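PDB 3MMI: myosin-4 from Saccharomyces cerevisiae, which is a type V myosin motor that helps localise specific mRNAs, including ASH1, to the bud and daughter cell, recruited to them through SHE3. Local coordinates for residues L238-E251 with L268-L280. Sequence-based numbering, arbitrary orientation.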
loop_
_atom_site.group_PDB
_atom_site.type_symbol
_atom_site.label_atom_id
_atom_site.label_comp_id
_atom_site.label_asym_id
_atom_site.label_seq_id
_atom_site.Cartn_x
_atom_site.Cartn_y
_atom_site.Cartn_z
ATOM N N LEU A 238 5.230 28.327 4.245
ATOM C CA LEU A 238 5.380 27.771 2.953
ATOM C C LEU A 238 5.421 28.923 1.996
ATOM O O LEU A 238 4.757 29.943 2.189
ATOM C CB LEU A 238 4.235 26.814 2.603
ATOM C CG LEU A 238 3.997 25.576 3.452
ATOM C CD1 LEU A 238 2.828 24.845 2.921
ATOM C CD2 LEU A 238 5.199 24.690 3.590
ATOM N N ASN A 239 6.236 28.762 0.970
ATOM C CA ASN A 239 6.263 29.712 -0.130
ATOM C C ASN A 239 6.705 29.061 -1.441
ATOM O O ASN A 239 7.035 27.908 -1.464
ATOM C CB ASN A 239 7.236 30.857 0.166
ATOM C CG ASN A 239 8.629 30.338 0.400
ATOM O OD1 ASN A 239 9.142 29.564 -0.402
ATOM N ND2 ASN A 239 9.199 30.650 1.559
ATOM N N TRP A 240 6.760 29.845 -2.509
ATOM C CA TRP A 240 7.024 29.322 -3.888
ATOM C C TRP A 240 8.420 28.612 -4.024
ATOM O O TRP A 240 8.550 27.574 -4.685
ATOM C CB TRP A 240 6.839 30.409 -4.988
ATOM C CG TRP A 240 7.940 31.420 -4.966
ATOM C CD1 TRP A 240 7.955 32.620 -4.231
ATOM C CD2 TRP A 240 9.242 31.345 -5.617
ATOM N NE1 TRP A 240 9.185 33.262 -4.380
ATOM C CE2 TRP A 240 9.976 32.528 -5.238
ATOM C CE3 TRP A 240 9.868 30.390 -6.450
ATOM C CZ2 TRP A 240 11.310 32.773 -5.676
ATOM C CZ3 TRP A 240 11.186 30.625 -6.897
ATOM C CH2 TRP A 240 11.899 31.826 -6.498
ATOM N N LYS A 241 9.383 29.128 -3.253
ATOM C CA LYS A 241 10.672 28.592 -3.112
ATOM C C LYS A 241 10.714 27.296 -2.382
ATOM O O LYS A 241 11.361 26.355 -2.859
ATOM C CB LYS A 241 11.609 29.624 -2.435
ATOM C CG LYS A 241 13.060 29.268 -2.519
ATOM C CD LYS A 241 13.383 29.042 -4.004
ATOM C CE LYS A 241 14.713 28.317 -4.117
ATOM N NZ LYS A 241 15.588 29.371 -4.488
ATOM N N TYR A 242 10.026 27.224 -1.253
ATOM C CA TYR A 242 9.861 25.983 -0.593
ATOM C C TYR A 242 9.312 24.949 -1.544
ATOM O O TYR A 242 9.746 23.770 -1.544
ATOM C CB TYR A 242 9.045 26.155 0.702
ATOM C CG TYR A 242 8.788 24.831 1.454
ATOM C CD1 TYR A 242 9.618 24.365 2.470
ATOM C CD2 TYR A 242 7.754 24.026 1.056
ATOM C CE1 TYR A 242 9.314 23.185 3.134
ATOM C CE2 TYR A 242 7.485 22.851 1.712
ATOM C CZ TYR A 242 8.245 22.458 2.728
ATOM O OH TYR A 242 7.957 21.264 3.275
ATOM N N GLY A 243 8.317 25.378 -2.351
ATOM C CA GLY A 243 7.594 24.459 -3.215
ATOM C C GLY A 243 8.538 23.898 -4.266
ATOM O O GLY A 243 8.635 22.692 -4.473
ATOM N N TYR A 244 9.304 24.805 -4.859
ATOM C CA TYR A 244 10.290 24.430 -5.840
ATOM C C TYR A 244 11.373 23.426 -5.341
ATOM O O TYR A 244 11.711 22.441 -6.019
ATOM C CB TYR A 244 10.987 25.658 -6.387
ATOM C CG TYR A 244 12.126 25.291 -7.308
ATOM C CD1 TYR A 244 11.865 25.024 -8.669
ATOM C CD2 TYR A 244 13.453 25.181 -6.835
ATOM C CE1 TYR A 244 12.884 24.652 -9.552
ATOM C CE2 TYR A 244 14.538 24.774 -7.748
ATOM C CZ TYR A 244 14.202 24.546 -9.106
ATOM O OH TYR A 244 15.118 24.193 -10.044
ATOM N N GLU A 245 11.849 23.618 -4.122
ATOM C CA GLU A 245 12.809 22.709 -3.501
ATOM C C GLU A 245 12.248 21.302 -3.158
ATOM O O GLU A 245 12.942 20.310 -3.414
ATOM C CB GLU A 245 13.418 23.349 -2.257
ATOM C CG GLU A 245 14.178 24.664 -2.585
ATOM C CD GLU A 245 15.400 24.449 -3.586
ATOM O OE1 GLU A 245 16.121 23.475 -3.554
ATOM O OE2 GLU A 245 15.642 25.233 -4.506
ATOM N N VAL A 246 11.020 21.209 -2.634
ATOM C CA VAL A 246 10.361 19.912 -2.426
ATOM C C VAL A 246 10.170 19.220 -3.751
ATOM O O VAL A 246 10.233 18.001 -3.826
ATOM C CB VAL A 246 8.979 20.130 -1.713
ATOM C CG1 VAL A 246 8.173 18.776 -1.563
ATOM C CG2 VAL A 246 9.259 20.949 -0.339
ATOM N N ASP A 247 9.838 19.980 -4.781
ATOM C CA ASP A 247 9.631 19.422 -6.117
ATOM C C ASP A 247 10.852 18.648 -6.620
ATOM O O ASP A 247 10.734 17.497 -7.012
ATOM C CB ASP A 247 9.386 20.529 -7.177
ATOM C CG ASP A 247 8.178 20.258 -8.049
ATOM O OD1 ASP A 247 7.595 19.157 -7.969
ATOM O OD2 ASP A 247 7.671 21.190 -8.710
ATOM N N ARG A 248 12.014 19.277 -6.484
ATOM C CA ARG A 248 13.286 18.634 -6.761
ATOM C C ARG A 248 13.540 17.415 -5.871
ATOM O O ARG A 248 14.094 16.422 -6.343
ATOM C CB ARG A 248 14.433 19.637 -6.614
ATOM C CG ARG A 248 14.149 20.998 -7.227
ATOM N N ASN A 249 13.157 17.469 -4.593
ATOM C CA ASN A 249 13.470 16.326 -3.730
ATOM C C ASN A 249 12.620 15.205 -4.194
ATOM O O ASN A 249 13.065 14.005 -4.172
ATOM C CB ASN A 249 13.255 16.615 -2.234
ATOM C CG ASN A 249 14.252 17.614 -1.697
ATOM O OD1 ASN A 249 14.037 18.285 -0.653
ATOM N ND2 ASN A 249 15.388 17.651 -2.296
ATOM N N ILE A 250 11.398 15.537 -4.613
ATOM C CA ILE A 250 10.469 14.496 -5.022
ATOM C C ILE A 250 11.015 13.796 -6.284
ATOM O O ILE A 250 11.063 12.579 -6.437
ATOM C CB ILE A 250 9.011 15.067 -5.252
ATOM C CG1 ILE A 250 8.312 15.339 -3.880
ATOM C CG2 ILE A 250 8.191 14.102 -6.049
ATOM C CD1 ILE A 250 7.007 15.981 -4.049
ATOM N N GLU A 251 11.410 14.631 -7.204
ATOM C CA GLU A 251 12.013 14.119 -8.485
ATOM C C GLU A 251 13.266 13.286 -8.229
ATOM O O GLU A 251 13.419 12.263 -8.807
ATOM C CB GLU A 251 12.326 15.204 -9.529
ATOM C CG GLU A 251 11.193 16.186 -9.989
ATOM C CD GLU A 251 9.685 15.722 -9.806
ATOM O OE1 GLU A 251 8.920 16.408 -9.018
ATOM O OE2 GLU A 251 9.256 14.698 -10.440
ATOM N N LEU A 268 1.737 9.884 -6.516
ATOM C CA LEU A 268 2.093 10.974 -5.669
ATOM C C LEU A 268 1.333 12.303 -6.045
ATOM O O LEU A 268 1.818 13.412 -5.802
ATOM C CB LEU A 268 3.597 11.253 -5.809
ATOM C CG LEU A 268 4.508 10.140 -5.308
ATOM C CD1 LEU A 268 5.886 10.438 -5.795
ATOM C CD2 LEU A 268 4.517 10.167 -3.793
ATOM N N ILE A 269 0.122 12.131 -6.605
ATOM C CA ILE A 269 -0.676 13.255 -7.068
ATOM C C ILE A 269 -1.030 14.350 -6.040
ATOM O O ILE A 269 -0.860 15.515 -6.355
ATOM C CB ILE A 269 -1.907 12.787 -7.881
ATOM C CG1 ILE A 269 -2.364 13.925 -8.742
ATOM C CG2 ILE A 269 -2.990 12.081 -6.981
ATOM C CD1 ILE A 269 -3.861 13.729 -9.304
ATOM N N GLN A 270 -1.305 13.979 -4.794
ATOM C CA GLN A 270 -1.699 15.000 -3.804
ATOM C C GLN A 270 -0.529 15.810 -3.445
ATOM O O GLN A 270 -0.610 17.036 -3.431
ATOM C CB GLN A 270 -2.379 14.355 -2.619
ATOM C CG GLN A 270 -3.875 14.214 -2.863
ATOM C CD GLN A 270 -4.211 13.046 -3.708
ATOM O OE1 GLN A 270 -3.651 11.977 -3.493
ATOM N NE2 GLN A 270 -5.197 13.199 -4.640
ATOM N N ILE A 271 0.632 15.147 -3.213
ATOM C CA ILE A 271 1.742 15.916 -2.673
ATOM C C ILE A 271 2.343 16.703 -3.828
ATOM O O ILE A 271 2.735 17.831 -3.675
ATOM C CB ILE A 271 2.885 15.098 -1.942
ATOM C CG1 ILE A 271 3.998 16.041 -1.604
ATOM C CG2 ILE A 271 3.567 14.028 -2.866
ATOM C CD1 ILE A 271 3.643 17.080 -0.487
ATOM N N ILE A 272 2.348 16.135 -5.050
ATOM C CA ILE A 272 2.777 16.879 -6.227
ATOM C C ILE A 272 1.882 18.121 -6.532
ATOM O O ILE A 272 2.409 19.228 -6.688
ATOM C CB ILE A 272 2.818 16.027 -7.561
ATOM C CG1 ILE A 272 3.857 14.855 -7.576
ATOM C CG2 ILE A 272 2.964 16.896 -8.832
ATOM C CD1 ILE A 272 5.051 15.413 -7.415
ATOM N N GLN A 273 0.570 18.003 -6.498
ATOM C CA GLN A 273 -0.276 19.177 -6.657
ATOM C C GLN A 273 -0.111 20.243 -5.577
ATOM O O GLN A 273 -0.184 21.386 -5.887
ATOM C CB GLN A 273 -1.742 18.825 -6.807
ATOM C CG GLN A 273 -2.057 17.835 -7.860
ATOM C CD GLN A 273 -2.331 18.430 -9.166
ATOM O OE1 GLN A 273 -1.746 19.421 -9.574
ATOM N NE2 GLN A 273 -3.231 17.818 -9.861
ATOM N N ALA A 274 0.159 19.826 -4.337
ATOM C CA ALA A 274 0.248 20.771 -3.142
ATOM C C ALA A 274 1.476 21.627 -3.408
ATOM O O ALA A 274 1.462 22.825 -3.276
ATOM C CB ALA A 274 0.456 19.943 -1.852
ATOM N N VAL A 275 2.591 20.995 -3.802
ATOM C CA VAL A 275 3.748 21.853 -3.975
ATOM C C VAL A 275 3.692 22.611 -5.310
ATOM O O VAL A 275 4.283 23.713 -5.442
ATOM C CB VAL A 275 5.127 21.104 -3.796
ATOM C CG1 VAL A 275 5.187 20.425 -2.382
ATOM C CG2 VAL A 275 5.382 20.102 -4.916
ATOM N N LYS A 276 2.920 22.160 -6.277
ATOM C CA LYS A 276 2.743 22.969 -7.455
ATOM C C LYS A 276 1.884 24.177 -7.151
ATOM O O LYS A 276 2.146 25.232 -7.616
ATOM C CB LYS A 276 2.228 22.183 -8.674
ATOM C CG LYS A 276 3.267 21.286 -9.328
ATOM C CD LYS A 276 2.734 20.552 -10.528
ATOM C CE LYS A 276 3.811 19.826 -11.314
ATOM N NZ LYS A 276 5.034 20.583 -11.512
ATOM N N ILE A 277 0.881 23.996 -6.315
ATOM C CA ILE A 277 0.058 25.121 -5.924
ATOM C C ILE A 277 0.925 26.233 -5.346
ATOM O O ILE A 277 0.674 27.397 -5.551
ATOM C CB ILE A 277 -1.055 24.632 -4.927
ATOM C CG1 ILE A 277 -2.195 24.086 -5.784
ATOM C CG2 ILE A 277 -1.510 25.761 -4.077
ATOM C CD1 ILE A 277 -2.999 23.168 -5.119
ATOM N N LEU A 278 1.951 25.848 -4.604
ATOM C CA LEU A 278 2.761 26.777 -3.908
ATOM C C LEU A 278 3.582 27.644 -4.877
ATOM O O LEU A 278 4.024 28.795 -4.556
ATOM C CB LEU A 278 3.694 26.020 -2.960
ATOM C CG LEU A 278 3.066 25.593 -1.627
ATOM C CD1 LEU A 278 4.056 24.647 -0.888
ATOM C CD2 LEU A 278 2.604 26.795 -0.759
ATOM N N GLN A 279 3.840 27.094 -6.066
ATOM C CA GLN A 279 4.534 27.851 -7.064
ATOM C C GLN A 279 3.632 28.666 -8.025
ATOM O O GLN A 279 4.153 29.485 -8.722
ATOM C CB GLN A 279 5.485 26.945 -7.846
ATOM C CG GLN A 279 6.413 26.122 -6.974
ATOM C CD GLN A 279 6.944 24.888 -7.694
ATOM O OE1 GLN A 279 7.872 25.043 -8.450
ATOM N NE2 GLN A 279 6.432 23.653 -7.424
ATOM N N LEU A 280 2.323 28.426 -8.099
ATOM C CA LEU A 280 1.446 29.309 -8.865
ATOM C C LEU A 280 1.507 30.761 -8.400
ATOM O O LEU A 280 1.653 31.065 -7.222
ATOM C CB LEU A 280 -0.004 28.829 -9.006
ATOM C CG LEU A 280 -0.103 27.373 -9.536
ATOM C CD1 LEU A 280 -1.517 26.684 -9.303
ATOM C CD2 LEU A 280 0.393 27.242 -10.988
HETATM O O HOH W 1 9.092 23.255 -10.155
#
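In the DIL region of the globular tail, helices 240-257 and 269-279 pack as a roughly antiparallel pair, and Q279 enters knob-into-hole among W240, G243, Y244 and D247. Their segment axes approach to 7.6 Å at 142°, with the backbones near each other at W240/Q279 and at G243/V275; G243, without a side chain, lets L278 CB come to 4.2 Å from its CA. With CG anti to its own carbonyl carbon (chi1 -52°), Q279 extends over this glycine, and its NE2 donates almost straight to D247 OD2 at 3.0 Å, reaching the oxygen from above the carboxylate plane. The other N-H of the same amide goes to V275 O, 2.9 Å from NE2, while a water donates to both Q279 OE1 and D247 OD2. K276 NZ adds a long salt bridge to D247 OD2. Deeper in, V246 CG1 meets V275 CG1 at 3.5 Å, and I272 CD1 rests against both CG2 and CD1 of I250. At the other end L238 CB lies against L278 CD2, with I306 of helix 300-308 also touching L278. Replacing Q279 by alanine is likely to deprive D247 OD2 and V275 O of their shared amide donor and to open a gap over G243. The interface thus joins an apolar seam to a polar border, where the twice-donating amide is probably held against rotation.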